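Local coordinates for protein desmoplakin (Homo sapiens, PDB 3R6N) that probably links intermediate filaments to the desmosomal plaque at cell-cell junctions, with its plakin domain on the plaque side, at residues H44-L58 / E75-M89. Numbering follows the deposited sequence.
Sequences HRGIHNSIGDYRWQL and EEEYENLLKASFERM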
ATOM      1  N   HIS A  44     -11.267 -11.021  53.007  1.00106.20           N
ATOM      2  CA  HIS A  44     -12.628 -10.653  53.379  1.00106.26           C
ATOM      3  C   HIS A  44     -13.508 -11.866  53.645  1.00108.60           C
ATOM      4  O   HIS A  44     -14.359 -11.832  54.529  1.00109.13           O
ATOM      5  CB  HIS A  44     -13.268  -9.777  52.303  1.00105.24           C
ATOM      6  CG  HIS A  44     -14.641  -9.298  52.656  1.00103.15           C
ATOM      7  ND1 HIS A  44     -14.881  -8.438  53.705  1.00102.18           N
ATOM      8  CD2 HIS A  44     -15.849  -9.562  52.103  1.00102.55           C
ATOM      9  CE1 HIS A  44     -16.177  -8.190  53.782  1.00101.34           C
ATOM     10  NE2 HIS A  44     -16.787  -8.860  52.821  1.00101.49           N
ATOM     11  N   ARG A  45     -13.312 -12.931  52.874  1.00 86.82           N
ATOM     12  CA  ARG A  45     -14.068 -14.160  53.086  1.00 89.72           C
ATOM     13  C   ARG A  45     -13.916 -14.616  54.535  1.00 90.50           C
ATOM     14  O   ARG A  45     -14.830 -15.207  55.109  1.00 92.41           O
ATOM     15  CB  ARG A  45     -13.611 -15.265  52.124  1.00 91.75           C
ATOM     16  CG  ARG A  45     -14.263 -16.621  52.379  1.00 95.42           C
ATOM     17  CD  ARG A  45     -13.788 -17.695  51.402  1.00 97.86           C
ATOM     18  NE  ARG A  45     -14.307 -17.487  50.051  1.00 98.19           N
ATOM     19  CZ  ARG A  45     -13.572 -17.095  49.012  1.00 96.67           C
ATOM     20  NH1 ARG A  45     -12.271 -16.875  49.162  1.00 94.81           N
ATOM     21  NH2 ARG A  45     -14.137 -16.931  47.823  1.00 97.23           N
ATOM     22  N   GLY A  46     -12.758 -14.327  55.122  1.00 86.16           N
ATOM     23  CA  GLY A  46     -12.486 -14.697  56.499  1.00 86.92           C
ATOM     24  C   GLY A  46     -13.190 -13.779  57.479  1.00 85.53           C
ATOM     25  O   GLY A  46     -13.566 -14.189  58.581  1.00 86.52           O
ATOM     26  N   ILE A  47     -13.369 -12.528  57.068  1.00101.41           N
ATOM     27  CA  ILE A  47     -14.035 -11.533  57.894  1.00100.21           C
ATOM     28  C   ILE A  47     -15.553 -11.642  57.777  1.00101.14           C
ATOM     29  O   ILE A  47     -16.276 -11.412  58.745  1.00101.30           O
ATOM     30  CB  ILE A  47     -13.577 -10.111  57.523  1.00 98.02           C
ATOM     31  CG1 ILE A  47     -12.112  -9.914  57.915  1.00 97.54           C
ATOM     32  CG2 ILE A  47     -14.449  -9.067  58.197  1.00 97.28           C
ATOM     33  CD1 ILE A  47     -11.638  -8.481  57.801  1.00 95.98           C
ATOM     34  N   HIS A  48     -16.031 -12.001  56.590  1.00 89.00           N
ATOM     35  CA  HIS A  48     -17.461 -12.150  56.352  1.00 90.50           C
ATOM     36  C   HIS A  48     -18.021 -13.356  57.094  1.00 93.19           C
ATOM     37  O   HIS A  48     -19.009 -13.240  57.818  1.00 93.94           O
ATOM     38  CB  HIS A  48     -17.741 -12.289  54.859  1.00 91.23           C
ATOM     39  CG  HIS A  48     -19.187 -12.482  54.532  1.00 92.91           C
ATOM     40  ND1 HIS A  48     -20.053 -11.426  54.334  1.00 89.09           N
ATOM     41  CD2 HIS A  48     -19.924 -13.606  54.366  1.00 96.71           C
ATOM     42  CE1 HIS A  48     -21.257 -11.893  54.061  1.00 90.50           C
ATOM     43  NE2 HIS A  48     -21.206 -13.213  54.075  1.00 94.91           N
ATOM     44  N   ASN A  49     -17.394 -14.512  56.907  1.00110.72           N
ATOM     45  CA  ASN A  49     -17.814 -15.723  57.603  1.00113.69           C
ATOM     46  C   ASN A  49     -17.623 -15.589  59.108  1.00112.98           C
ATOM     47  O   ASN A  49     -18.131 -16.394  59.886  1.00115.22           O
ATOM     48  CB  ASN A  49     -17.055 -16.944  57.075  1.00115.92           C
ATOM     49  CG  ASN A  49     -17.483 -17.336  55.673  1.00117.23           C
ATOM     50  OD1 ASN A  49     -18.647 -17.183  55.301  1.00117.29           O
ATOM     51  ND2 ASN A  49     -16.541 -17.844  54.886  1.00118.55           N
ATOM     52  N   SER A  50     -16.888 -14.557  59.509  1.00108.43           N
ATOM     53  CA  SER A  50     -16.623 -14.296  60.917  1.00107.72           C
ATOM     54  C   SER A  50     -17.782 -13.540  61.558  1.00107.14           C
ATOM     55  O   SER A  50     -18.208 -13.861  62.668  1.00108.05           O
ATOM     56  CB  SER A  50     -15.326 -13.501  61.071  1.00105.51           C
ATOM     57  OG  SER A  50     -14.958 -13.375  62.432  1.00105.36           O
ATOM     58  N   ILE A  51     -18.294 -12.535  60.856  1.00 94.21           N
ATOM     59  CA  ILE A  51     -19.404 -11.748  61.370  1.00 93.87           C
ATOM     60  C   ILE A  51     -20.730 -12.458  61.116  1.00 96.47           C
ATOM     61  O   ILE A  51     -21.724 -12.201  61.792  1.00 97.08           O
ATOM     62  CB  ILE A  51     -19.454 -10.337  60.750  1.00 91.85           C
ATOM     63  CG1 ILE A  51     -20.160 -10.369  59.397  1.00 92.69           C
ATOM     64  CG2 ILE A  51     -18.055  -9.744  60.636  1.00 89.88           C
ATOM     65  CD1 ILE A  51     -20.444  -8.994  58.849  1.00 91.24           C
ATOM     66  N   GLY A  52     -20.740 -13.347  60.130  1.00132.50           N
ATOM     67  CA  GLY A  52     -21.904 -14.173  59.881  1.00135.78           C
ATOM     68  C   GLY A  52     -22.110 -15.114  61.049  1.00137.74           C
ATOM     69  O   GLY A  52     -23.240 -15.392  61.450  1.00139.89           O
ATOM     70  N   ASP A  53     -21.004 -15.599  61.604  1.00121.50           N
ATOM     71  CA  ASP A  53     -21.048 -16.483  62.760  1.00123.32           C
ATOM     72  C   ASP A  53     -21.330 -15.698  64.031  1.00121.62           C
ATOM     73  O   ASP A  53     -21.765 -16.258  65.038  1.00123.25           O
ATOM     74  CB  ASP A  53     -19.733 -17.246  62.904  1.00123.56           C
ATOM     75  CG  ASP A  53     -19.617 -18.394  61.924  1.00126.62           C
ATOM     76  OD1 ASP A  53     -20.008 -18.218  60.749  1.00126.86           O
ATOM     77  OD2 ASP A  53     -19.143 -19.476  62.331  1.00129.07           O
ATOM     78  N   TYR A  54     -21.088 -14.395  63.977  1.00 91.65           N
ATOM     79  CA  TYR A  54     -21.252 -13.542  65.145  1.00 90.06           C
ATOM     80  C   TYR A  54     -22.719 -13.281  65.475  1.00 91.19           C
ATOM     81  O   TYR A  54     -23.034 -12.773  66.548  1.00 90.53           O
ATOM     82  CB  TYR A  54     -20.526 -12.218  64.933  1.00 87.08           C
ATOM     83  CG  TYR A  54     -20.347 -11.410  66.193  1.00 85.73           C
ATOM     84  CD1 TYR A  54     -19.392 -11.768  67.134  1.00 85.69           C
ATOM     85  CD2 TYR A  54     -21.120 -10.282  66.436  1.00 84.81           C
ATOM     86  CE1 TYR A  54     -19.216 -11.031  68.288  1.00 84.77           C
ATOM     87  CE2 TYR A  54     -20.952  -9.534  67.590  1.00 83.88           C
ATOM     88  CZ  TYR A  54     -19.997  -9.915  68.512  1.00 83.85           C
ATOM     89  OH  TYR A  54     -19.817  -9.180  69.662  1.00 83.24           O
ATOM     90  N   ARG A  55     -23.610 -13.627  64.553  1.00109.74           N
ATOM     91  CA  ARG A  55     -25.035 -13.411  64.769  1.00111.32           C
ATOM     92  C   ARG A  55     -25.518 -14.158  66.003  1.00113.22           C
ATOM     93  O   ARG A  55     -26.364 -13.663  66.748  1.00113.39           O
ATOM     94  CB  ARG A  55     -25.851 -13.837  63.548  1.00113.91           C
ATOM     95  CG  ARG A  55     -27.344 -13.597  63.705  1.00116.09           C
ATOM     96  CD  ARG A  55     -27.932 -12.884  62.496  1.00116.58           C
ATOM     97  NE  ARG A  55     -29.054 -12.024  62.869  1.00116.85           N
ATOM     98  CZ  ARG A  55     -29.727 -11.254  62.019  1.00117.25           C
ATOM     99  NH1 ARG A  55     -29.400 -11.229  60.733  1.00117.29           N
ATOM    100  NH2 ARG A  55     -30.731 -10.506  62.458  1.00117.79           N
ATOM    101  N   TRP A  56     -24.970 -15.350  66.215  1.00158.69           N
ATOM    102  CA  TRP A  56     -25.358 -16.178  67.350  1.00160.87           C
ATOM    103  C   TRP A  56     -24.698 -15.715  68.643  1.00158.54           C
ATOM    104  O   TRP A  56     -25.302 -15.781  69.712  1.00159.28           O
ATOM    105  CB  TRP A  56     -25.053 -17.651  67.071  1.00164.18           C
ATOM    106  CG  TRP A  56     -26.037 -18.278  66.128  1.00167.83           C
ATOM    107  CD1 TRP A  56     -27.108 -19.057  66.459  1.00171.81           C
ATOM    108  CD2 TRP A  56     -26.054 -18.160  64.698  1.00168.17           C
ATOM    109  NE1 TRP A  56     -27.784 -19.438  65.325  1.00174.89           N
ATOM    110  CE2 TRP A  56     -27.158 -18.900  64.231  1.00172.64           C
ATOM    111  CE3 TRP A  56     -25.239 -17.505  63.769  1.00165.36           C
ATOM    112  CZ2 TRP A  56     -27.469 -19.003  62.875  1.00174.40           C
ATOM    113  CZ3 TRP A  56     -25.550 -17.607  62.424  1.00166.84           C
ATOM    114  CH2 TRP A  56     -26.654 -18.351  61.991  1.00171.33           C
ATOM    115  N   GLN A  57     -23.461 -15.245  68.543  1.00128.17           N
ATOM    116  CA  GLN A  57     -22.789 -14.660  69.693  1.00126.15           C
ATOM    117  C   GLN A  57     -23.577 -13.427  70.119  1.00124.63           C
ATOM    118  O   GLN A  57     -23.652 -13.096  71.303  1.00124.13           O
ATOM    119  CB  GLN A  57     -21.352 -14.279  69.336  1.00124.10           C
ATOM    120  CG  GLN A  57     -20.324 -14.565  70.427  1.00123.93           C
ATOM    121  CD  GLN A  57     -20.505 -13.698  71.660  1.00122.74           C
ATOM    122  OE1 GLN A  57     -21.414 -13.919  72.461  1.00123.86           O
ATOM    123  NE2 GLN A  57     -19.632 -12.709  71.822  1.00120.75           N
ATOM    124  N   LEU A  58     -24.175 -12.761  69.136  1.00105.57           N
ATOM    125  CA  LEU A  58     -24.969 -11.563  69.383  1.00104.54           C
ATOM    126  C   LEU A  58     -26.339 -11.908  69.948  1.00106.78           C
ATOM    127  O   LEU A  58     -26.877 -11.182  70.781  1.00106.23           O
ATOM    128  CB  LEU A  58     -25.141 -10.757  68.095  1.00103.73           C
ATOM    129  CG  LEU A  58     -25.884  -9.429  68.250  1.00102.89           C
ATOM    130  CD1 LEU A  58     -25.018  -8.422  68.992  1.00100.59           C
ATOM    131  CD2 LEU A  58     -26.305  -8.881  66.895  1.00103.05           C
ATOM    132  N   GLU A  75     -28.617  -4.316  67.437  1.00 99.45           N
ATOM    133  CA  GLU A  75     -29.207  -4.957  66.273  1.00101.09           C
ATOM    134  C   GLU A  75     -29.080  -4.072  65.037  1.00100.68           C
ATOM    135  O   GLU A  75     -28.912  -4.565  63.925  1.00101.03           O
ATOM    136  CB  GLU A  75     -30.676  -5.297  66.532  1.00103.91           C
ATOM    137  CG  GLU A  75     -31.279  -6.242  65.505  1.00106.37           C
ATOM    138  CD  GLU A  75     -30.581  -7.592  65.474  1.00106.37           C
ATOM    139  OE1 GLU A  75     -29.883  -7.925  66.458  1.00104.99           O
ATOM    140  OE2 GLU A  75     -30.725  -8.321  64.467  1.00108.01           O
ATOM    141  N   GLU A  76     -29.156  -2.761  65.240  1.00 91.52           N
ATOM    142  CA  GLU A  76     -29.085  -1.815  64.136  1.00 91.40           C
ATOM    143  C   GLU A  76     -27.666  -1.732  63.592  1.00 89.17           C
ATOM    144  O   GLU A  76     -27.458  -1.547  62.392  1.00 89.07           O
ATOM    145  CB  GLU A  76     -29.576  -0.433  64.579  1.00 91.97           C
ATOM    146  CG  GLU A  76     -29.510   0.640  63.499  1.00 92.21           C
ATOM    147  CD  GLU A  76     -28.129   1.262  63.368  1.00 90.11           C
ATOM    148  OE1 GLU A  76     -27.501   1.552  64.410  1.00 89.18           O
ATOM    149  OE2 GLU A  76     -27.671   1.454  62.222  1.00 89.61           O
ATOM    150  N   GLU A  77     -26.691  -1.870  64.485  1.00 90.42           N
ATOM    151  CA  GLU A  77     -25.291  -1.853  64.091  1.00 88.59           C
ATOM    152  C   GLU A  77     -24.930  -3.129  63.351  1.00 88.45           C
ATOM    153  O   GLU A  77     -24.248  -3.095  62.332  1.00 87.65           O
ATOM    154  CB  GLU A  77     -24.389  -1.701  65.312  1.00 87.54           C
ATOM    155  CG  GLU A  77     -22.918  -1.589  64.973  1.00 86.08           C
ATOM    156  CD  GLU A  77     -22.596  -0.325  64.192  1.00 85.89           C
ATOM    157  OE1 GLU A  77     -23.129   0.750  64.551  1.00 86.72           O
ATOM    158  OE2 GLU A  77     -21.815  -0.407  63.216  1.00 85.12           O
ATOM    159  N   TYR A  78     -25.391  -4.259  63.870  1.00 75.81           N
ATOM    160  CA  TYR A  78     -25.074  -5.542  63.265  1.00 76.26           C
ATOM    161  C   TYR A  78     -25.682  -5.676  61.872  1.00 77.50           C
ATOM    162  O   TYR A  78     -25.013  -6.115  60.934  1.00 77.11           O
ATOM    163  CB  TYR A  78     -25.525  -6.700  64.156  1.00 77.68           C
ATOM    164  CG  TYR A  78     -25.219  -8.046  63.550  1.00 78.73           C
ATOM    165  CD1 TYR A  78     -23.986  -8.650  63.737  1.00 77.69           C
ATOM    166  CD2 TYR A  78     -26.158  -8.703  62.772  1.00 81.17           C
ATOM    167  CE1 TYR A  78     -23.701  -9.878  63.173  1.00 78.99           C
ATOM    168  CE2 TYR A  78     -25.883  -9.929  62.203  1.00 82.60           C
ATOM    169  CZ  TYR A  78     -24.655 -10.514  62.405  1.00 81.47           C
ATOM    170  OH  TYR A  78     -24.385 -11.739  61.834  1.00 83.21           O
ATOM    171  N   GLU A  79     -26.950  -5.297  61.737  1.00103.59           N
ATOM    172  CA  GLU A  79     -27.643  -5.402  60.459  1.00105.37           C
ATOM    173  C   GLU A  79     -27.002  -4.479  59.430  1.00103.88           C
ATOM    174  O   GLU A  79     -27.066  -4.731  58.228  1.00104.64           O
ATOM    175  CB  GLU A  79     -29.129  -5.071  60.619  1.00107.91           C
ATOM    176  CG  GLU A  79     -30.055  -5.977  59.818  1.00111.14           C
ATOM    177  CD  GLU A  79     -30.056  -7.407  60.331  1.00112.47           C
ATOM    178  OE1 GLU A  79     -29.981  -7.592  61.565  1.00111.98           O
ATOM    179  OE2 GLU A  79     -30.126  -8.343  59.505  1.00114.26           O
ATOM    180  N   ASN A  80     -26.383  -3.409  59.921  1.00 87.83           N
ATOM    181  CA  ASN A  80     -25.694  -2.443  59.074  1.00 86.53           C
ATOM    182  C   ASN A  80     -24.350  -2.990  58.597  1.00 84.79           C
ATOM    183  O   ASN A  80     -23.994  -2.852  57.428  1.00 84.49           O
ATOM    184  CB  ASN A  80     -25.509  -1.120  59.826  1.00 85.79           C
ATOM    185  CG  ASN A  80     -25.080   0.019  58.920  1.00 85.36           C
ATOM    186  OD1 ASN A  80     -24.069  -0.071  58.224  1.00 84.01           O
ATOM    187  ND2 ASN A  80     -25.851   1.103  58.927  1.00 86.77           N
ATOM    188  N   LEU A  81     -23.616  -3.619  59.513  1.00 76.84           N
ATOM    189  CA  LEU A  81     -22.342  -4.263  59.200  1.00 75.59           C
ATOM    190  C   LEU A  81     -22.570  -5.395  58.213  1.00 76.63           C
ATOM    191  O   LEU A  81     -21.920  -5.472  57.175  1.00 74.24           O
ATOM    192  CB  LEU A  81     -21.713  -4.836  60.473  1.00 75.11           C
ATOM    193  CG  LEU A  81     -20.197  -5.029  60.564  1.00 76.19           C
ATOM    194  CD1 LEU A  81     -19.873  -6.050  61.642  1.00 76.61           C
ATOM    195  CD2 LEU A  81     -19.602  -5.460  59.238  1.00 75.89           C
ATOM    196  N   LEU A  82     -23.502  -6.275  58.551  1.00 78.90           N
ATOM    197  CA  LEU A  82     -23.793  -7.437  57.729  1.00 78.70           C
ATOM    198  C   LEU A  82     -24.119  -7.049  56.292  1.00 77.27           C
ATOM    199  O   LEU A  82     -23.715  -7.734  55.355  1.00 72.08           O
ATOM    200  CB  LEU A  82     -24.948  -8.234  58.334  1.00 78.02           C
ATOM    201  CG  LEU A  82     -25.178  -9.612  57.721  1.00 79.08           C
ATOM    202  CD1 LEU A  82     -23.867 -10.378  57.645  1.00 78.64           C
ATOM    203  CD2 LEU A  82     -26.205 -10.378  58.527  1.00 82.75           C
ATOM    204  N   LYS A  83     -24.848  -5.950  56.125  1.00 85.77           N
ATOM    205  CA  LYS A  83     -25.230  -5.470  54.801  1.00 85.58           C
ATOM    206  C   LYS A  83     -24.003  -5.012  54.026  1.00 82.28           C
ATOM    207  O   LYS A  83     -23.833  -5.344  52.851  1.00 80.70           O
ATOM    208  CB  LYS A  83     -26.233  -4.321  54.919  1.00 89.48           C
ATOM    209  CG  LYS A  83     -26.700  -3.741  53.593  1.00 90.79           C
ATOM    210  CD  LYS A  83     -27.794  -2.703  53.813  1.00 93.21           C
ATOM    211  CE  LYS A  83     -28.254  -2.065  52.508  1.00 94.72           C
ATOM    212  NZ  LYS A  83     -27.224  -1.166  51.908  1.00 92.44           N
ATOM    213  N   ALA A  84     -23.151  -4.241  54.696  1.00 77.20           N
ATOM    214  CA  ALA A  84     -21.928  -3.735  54.093  1.00 74.46           C
ATOM    215  C   ALA A  84     -20.992  -4.885  53.748  1.00 71.84           C
ATOM    216  O   ALA A  84     -20.314  -4.862  52.724  1.00 69.68           O
ATOM    217  CB  ALA A  84     -21.247  -2.755  55.035  1.00 75.08           C
ATOM    218  N   SER A  85     -20.959  -5.892  54.614  1.00 79.01           N
ATOM    219  CA  SER A  85     -20.109  -7.056  54.400  1.00 78.56           C
ATOM    220  C   SER A  85     -20.483  -7.772  53.107  1.00 78.14           C
ATOM    221  O   SER A  85     -19.611  -8.144  52.325  1.00 77.01           O
ATOM    222  CB  SER A  85     -20.201  -8.015  55.588  1.00 81.41           C
ATOM    223  OG  SER A  85     -19.314  -9.109  55.433  1.00 82.74           O
ATOM    224  N   PHE A  86     -21.780  -7.961  52.882  1.00 95.44           N
ATOM    225  CA  PHE A  86     -22.245  -8.580  51.647  1.00 94.92           C
ATOM    226  C   PHE A  86     -21.851  -7.752  50.430  1.00 91.81           C
ATOM    227  O   PHE A  86     -21.311  -8.279  49.458  1.00 89.60           O
ATOM    228  CB  PHE A  86     -23.760  -8.782  51.671  1.00 97.41           C
ATOM    229  CG  PHE A  86     -24.191 -10.063  52.324  1.00100.03           C
ATOM    230  CD1 PHE A  86     -24.654 -10.069  53.631  1.00102.95           C
ATOM    231  CD2 PHE A  86     -24.137 -11.264  51.632  1.00100.19           C
ATOM    232  CE1 PHE A  86     -25.053 -11.247  54.234  1.00106.23           C
ATOM    233  CE2 PHE A  86     -24.536 -12.448  52.233  1.00103.97           C
ATOM    234  CZ  PHE A  86     -24.993 -12.437  53.536  1.00106.95           C
ATOM    235  N   GLU A  87     -22.124  -6.453  50.488  1.00 96.61           N
ATOM    236  CA  GLU A  87     -21.860  -5.566  49.364  1.00 95.02           C
ATOM    237  C   GLU A  87     -20.375  -5.481  49.046  1.00 91.54           C
ATOM    238  O   GLU A  87     -19.999  -5.196  47.912  1.00 89.28           O
ATOM    239  CB  GLU A  87     -22.439  -4.178  49.633  1.00 97.42           C
ATOM    240  CG  GLU A  87     -23.956  -4.176  49.718  1.00101.32           C
ATOM    241  CD  GLU A  87     -24.517  -2.950  50.416  1.00105.14           C
ATOM    242  OE1 GLU A  87     -25.756  -2.880  50.573  1.00109.23           O
ATOM    243  OE2 GLU A  87     -23.726  -2.062  50.808  1.00104.71           O
ATOM    244  N   ARG A  88     -19.534  -5.730  50.045  1.00 85.79           N
ATOM    245  CA  ARG A  88     -18.087  -5.732  49.844  1.00 83.55           C
ATOM    246  C   ARG A  88     -17.673  -6.990  49.090  1.00 82.39           C
ATOM    247  O   ARG A  88     -16.896  -6.932  48.133  1.00 80.13           O
ATOM    248  CB  ARG A  88     -17.352  -5.632  51.187  1.00 84.86           C
ATOM    249  CG  ARG A  88     -15.888  -6.064  51.162  1.00 84.45           C
ATOM    250  CD  ARG A  88     -15.026  -5.175  50.275  1.00 82.00           C
ATOM    251  NE  ARG A  88     -14.575  -3.953  50.942  1.00 81.72           N
ATOM    252  CZ  ARG A  88     -15.208  -2.783  50.877  1.00 81.80           C
ATOM    253  NH1 ARG A  88     -16.333  -2.664  50.180  1.00 82.16           N
ATOM    254  NH2 ARG A  88     -14.716  -1.728  51.513  1.00 82.46           N
ATOM    255  N   MET A  89     -18.209  -8.127  49.522  1.00 91.69           N
ATOM    256  CA  MET A  89     -17.925  -9.398  48.878  1.00 92.72           C
ATOM    257  C   MET A  89     -18.315  -9.337  47.408  1.00 89.99           C
ATOM    258  O   MET A  89     -17.709 -10.000  46.569  1.00 89.96           O
ATOM    259  CB  MET A  89     -18.681 -10.528  49.577  1.00 96.82           C
ATOM    260  CG  MET A  89     -18.186 -11.918  49.223  1.00100.92           C
ATOM    261  SD  MET A  89     -19.236 -13.219  49.910  1.00106.67           S
ATOM    262  CE  MET A  89     -20.706 -13.047  48.897  1.00103.32           C
TER
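In this spectrin-repeat rod, helices 34-64 and 68-117 pair as antiparallel neighbours in a helical bundle, and segments 44-58 and 75-89 meet at a crossing angle of -151°, their axes 10.1 Å apart at closest approach. Tyr78 is a knob set among Ile51, Gly52, Arg55 and Leu58. With CG anti to the backbone N (chi1 180°), its ring reaches across the interface, and OH donates to Ile51 O at 2.7 Å. Arg55 N makes no bond to the preceding turn at this kink in helix 34-64, and Ile51 O instead takes the phenol together with a weak bond from Tyr54 N. Leu58 CD2 packs against the root of the tyrosine, 3.6 Å from Tyr78 CB.

Arg55 bends at chi2 and chi3 and carries its guanidinium, with Tyr78 CE2 over one face, to two acids one turn apart. Its NH2 forms salt bridges with Glu75 OE2 and Glu79 OE1, while NH1 donates to the syn lone pair of Glu79 OE2. The other Glu75 oxygen, OE1, is paired with Lys62. Between the polar ends, Ile51 CD1 packs against Leu81 CD2, Leu82 CD1 and Ser85 CB.

Toward the other end, two histidines grip Ser85. His48 ND1 hydrogen-bonds Ser85 OG at 2.7 Å, and the same ring points its edge at the face of Phe86 in a T-shaped pair (planes at 83°), with Met89 SD over the face of the His48 ring. His44 NE2 donates to Ser85 O at 3.0 Å, nearly in its own ring plane, while Arg88 CG sits over the centre of one imidazole face, 3.4 Å from the centroid of the His44 ring.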